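Local coordinates for protein gene activator AphA (PDB 1YG2) that activates virulence genes in Vibrio cholerae, probably by binding promoter DNA through a winged-helix domain of the PadR-like family, at residues Pro110-Leu115 with Glu174-Ala179. Residues are numbered along the deposited sequence; the frame is centred on the assembly and turned at random.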
ATOM      1  N   PRO A 110      -2.414  -7.787  22.366  1.00 70.90           N
ATOM      2  CA  PRO A 110      -1.478  -8.207  21.319  1.00 68.84           C
ATOM      3  C   PRO A 110      -1.370  -7.193  20.190  1.00 67.02           C
ATOM      4  O   PRO A 110      -0.277  -6.881  19.731  1.00 67.67           O
ATOM      5  CB  PRO A 110      -2.074  -9.527  20.825  1.00 69.37           C
ATOM      6  CG  PRO A 110      -2.783 -10.048  22.016  1.00 70.64           C
ATOM      7  CD  PRO A 110      -3.453  -8.812  22.564  1.00 71.02           C
ATOM      8  N   TYR A 111      -2.514  -6.686  19.747  1.00 64.85           N
ATOM      9  CA  TYR A 111      -2.535  -5.724  18.659  1.00 63.85           C
ATOM     10  C   TYR A 111      -1.805  -4.436  19.016  1.00 64.08           C
ATOM     11  O   TYR A 111      -0.933  -3.981  18.277  1.00 62.79           O
ATOM     12  CB  TYR A 111      -3.977  -5.392  18.264  1.00 61.01           C
ATOM     13  CG  TYR A 111      -4.052  -4.522  17.032  1.00 58.62           C
ATOM     14  CD1 TYR A 111      -3.493  -4.947  15.829  1.00 57.65           C
ATOM     15  CD2 TYR A 111      -4.642  -3.260  17.075  1.00 56.64           C
ATOM     16  CE1 TYR A 111      -3.517  -4.141  14.700  1.00 57.85           C
ATOM     17  CE2 TYR A 111      -4.672  -2.445  15.952  1.00 56.72           C
ATOM     18  CZ  TYR A 111      -4.107  -2.891  14.768  1.00 56.33           C
ATOM     19  OH  TYR A 111      -4.129  -2.097  13.649  1.00 55.13           O
ATOM     20  N   ARG A 112      -2.176  -3.859  20.154  1.00 64.96           N
ATOM     21  CA  ARG A 112      -1.583  -2.618  20.630  1.00 66.43           C
ATOM     22  C   ARG A 112      -0.064  -2.674  20.666  1.00 66.54           C
ATOM     23  O   ARG A 112       0.606  -1.692  20.355  1.00 66.62           O
ATOM     24  CB  ARG A 112      -2.110  -2.296  22.025  1.00 68.96           C
ATOM     25  CG  ARG A 112      -1.756  -0.913  22.505  1.00 73.15           C
ATOM     26  CD  ARG A 112      -2.507  -0.558  23.780  1.00 77.75           C
ATOM     27  NE  ARG A 112      -2.429   0.874  24.054  1.00 81.02           N
ATOM     28  CZ  ARG A 112      -1.293   1.537  24.249  1.00 82.99           C
ATOM     29  NH1 ARG A 112      -0.131   0.894  24.212  1.00 83.69           N
ATOM     30  NH2 ARG A 112      -1.315   2.846  24.459  1.00 83.30           N
ATOM     31  N   LEU A 113       0.476  -3.827  21.042  1.00 66.58           N
ATOM     32  CA  LEU A 113       1.917  -3.998  21.126  1.00 66.91           C
ATOM     33  C   LEU A 113       2.538  -4.148  19.744  1.00 66.64           C
ATOM     34  O   LEU A 113       3.628  -3.641  19.484  1.00 65.18           O
ATOM     35  CB  LEU A 113       2.246  -5.219  21.984  1.00 69.04           C
ATOM     36  CG  LEU A 113       1.680  -5.178  23.405  1.00 69.84           C
ATOM     37  CD1 LEU A 113       1.997  -6.492  24.106  1.00 72.03           C
ATOM     38  CD2 LEU A 113       2.265  -3.996  24.174  1.00 69.86           C
ATOM     39  N   GLN A 114       1.842  -4.847  18.857  1.00 66.53           N
ATOM     40  CA  GLN A 114       2.341  -5.038  17.504  1.00 67.45           C
ATOM     41  C   GLN A 114       2.296  -3.715  16.739  1.00 65.61           C
ATOM     42  O   GLN A 114       3.114  -3.466  15.857  1.00 65.46           O
ATOM     43  CB  GLN A 114       1.509  -6.099  16.778  1.00 70.41           C
ATOM     44  CG  GLN A 114       1.667  -7.503  17.362  1.00 76.08           C
ATOM     45  CD  GLN A 114       0.729  -8.525  16.733  1.00 78.61           C
ATOM     46  OE1 GLN A 114       0.709  -8.709  15.513  1.00 79.65           O
ATOM     47  NE2 GLN A 114      -0.050  -9.203  17.571  1.00 80.67           N
ATOM     48  N   LEU A 115       1.338  -2.864  17.092  1.00 63.86           N
ATOM     49  CA  LEU A 115       1.191  -1.570  16.438  1.00 61.43           C
ATOM     50  C   LEU A 115       2.284  -0.623  16.938  1.00 61.47           C
ATOM     51  O   LEU A 115       3.034  -0.050  16.146  1.00 58.91           O
ATOM     52  CB  LEU A 115      -0.194  -0.988  16.738  1.00 58.64           C
ATOM     53  CG  LEU A 115      -0.671   0.210  15.914  1.00 57.93           C
ATOM     54  CD1 LEU A 115      -0.714  -0.153  14.438  1.00 57.32           C
ATOM     55  CD2 LEU A 115      -2.050   0.629  16.386  1.00 56.83           C
ATOM     56  N   GLU A 174      -6.888   5.865  20.973  1.00 64.58           N
ATOM     57  CA  GLU A 174      -8.222   5.308  21.154  1.00 67.83           C
ATOM     58  C   GLU A 174      -8.193   4.005  21.935  1.00 68.76           C
ATOM     59  O   GLU A 174      -9.089   3.725  22.731  1.00 69.25           O
ATOM     60  CB  GLU A 174      -8.885   5.055  19.800  1.00 68.91           C
ATOM     61  CG  GLU A 174      -9.176   6.304  18.991  1.00 72.42           C
ATOM     62  CD  GLU A 174     -10.126   7.253  19.692  1.00 74.25           C
ATOM     63  OE1 GLU A 174     -11.176   6.798  20.192  1.00 74.64           O
ATOM     64  OE2 GLU A 174      -9.818   8.461  19.738  1.00 77.80           O
ATOM     65  N   LEU A 175      -7.164   3.202  21.697  1.00 70.36           N
ATOM     66  CA  LEU A 175      -7.041   1.923  22.380  1.00 73.72           C
ATOM     67  C   LEU A 175      -6.862   2.080  23.894  1.00 76.58           C
ATOM     68  O   LEU A 175      -6.854   1.090  24.628  1.00 78.52           O
ATOM     69  CB  LEU A 175      -5.891   1.111  21.768  1.00 72.09           C
ATOM     70  CG  LEU A 175      -6.192   0.542  20.370  1.00 71.06           C
ATOM     71  CD1 LEU A 175      -4.955  -0.094  19.767  1.00 69.83           C
ATOM     72  CD2 LEU A 175      -7.314  -0.480  20.472  1.00 69.55           C
ATOM     73  N   ASN A 176      -6.738   3.324  24.355  1.00 78.78           N
ATOM     74  CA  ASN A 176      -6.588   3.606  25.783  1.00 80.90           C
ATOM     75  C   ASN A 176      -7.864   4.224  26.336  1.00 81.86           C
ATOM     76  O   ASN A 176      -8.422   3.748  27.321  1.00 82.91           O
ATOM     77  CB  ASN A 176      -5.423   4.567  26.045  1.00 80.94           C
ATOM     78  CG  ASN A 176      -4.104   4.041  25.529  1.00 82.64           C
ATOM     79  OD1 ASN A 176      -3.884   2.833  25.466  1.00 83.84           O
ATOM     80  ND2 ASN A 176      -3.206   4.952  25.169  1.00 83.47           N
ATOM     81  N   ALA A 177      -8.316   5.291  25.693  1.00 82.74           N
ATOM     82  CA  ALA A 177      -9.520   5.991  26.115  1.00 84.70           C
ATOM     83  C   ALA A 177     -10.761   5.102  26.126  1.00 86.63           C
ATOM     84  O   ALA A 177     -11.789   5.485  26.687  1.00 86.79           O
ATOM     85  CB  ALA A 177      -9.759   7.204  25.220  1.00 83.66           C
ATOM     86  N   MET A 178     -10.671   3.926  25.504  1.00 88.86           N
ATOM     87  CA  MET A 178     -11.801   2.998  25.463  1.00 90.89           C
ATOM     88  C   MET A 178     -11.758   2.071  26.672  1.00 90.98           C
ATOM     89  O   MET A 178     -12.793   1.735  27.251  1.00 91.09           O
ATOM     90  CB  MET A 178     -11.773   2.147  24.185  1.00 93.31           C
ATOM     91  CG  MET A 178     -10.673   1.079  24.167  1.00 96.40           C
ATOM     92  SD  MET A 178     -10.930  -0.265  22.966  1.00100.06           S
ATOM     93  CE  MET A 178     -11.967  -1.394  23.943  1.00 97.72           C
ATOM     94  N   ALA A 179     -10.550   1.659  27.045  1.00 91.12           N
ATOM     95  CA  ALA A 179     -10.356   0.761  28.176  1.00 90.95           C
ATOM     96  C   ALA A 179     -10.192   1.557  29.465  1.00 91.38           C
ATOM     97  O   ALA A 179     -11.080   1.446  30.336  1.00 90.97           O
ATOM     98  CB  ALA A 179      -9.132  -0.108  27.937  1.00 90.73           C
ATOM     99  OXT ALA A 179      -9.183   2.287  29.578  1.00 91.56           O
TER
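Arg-112 and Tyr-111, near the start of helix 108-136, reach across to Leu-175 and Asn-176, near the end of helix 145-177, joining the open ends of the antiparallel helical hairpin that forms much of the C-terminal region of AphA. The backbones come nearest at Arg-112 and Leu-175, whose CA atoms lie 7.3 Å apart.

The polar part is a single acceptor shared by two donors. Asn-176 OD1 accepts from both Arg-112 NE and Arg-112 NH2, each at 2.8 Å, but the N-H to oxygen angles of 129° and 128° mark both bonds as weak. Bent geometry is expected when one oxygen sits between two N-H groups. The guanidinium and amide planes are only 27° apart, and the oxygen meets the guanidinium at its edge. An extended chain from CG to NE carries the guanidinium to the neighbouring helix.

Apolar packing lies deeper. Leu-175 CD1 approaches Tyr-111 CD2 obliquely at 4.2 Å, the two side chains crossing at about a right angle. Tyr-111 also packs on Leu-100 of helix 95-101 and on Phe-83 of the second subunit, placing this layer beside the dimer interface. Leu-175 also touches the arginine: its CB approaches the guanidinium obliquely, 4.2 Å from Arg-112 NE, the nitrogen that also donates to Asn-176 OD1.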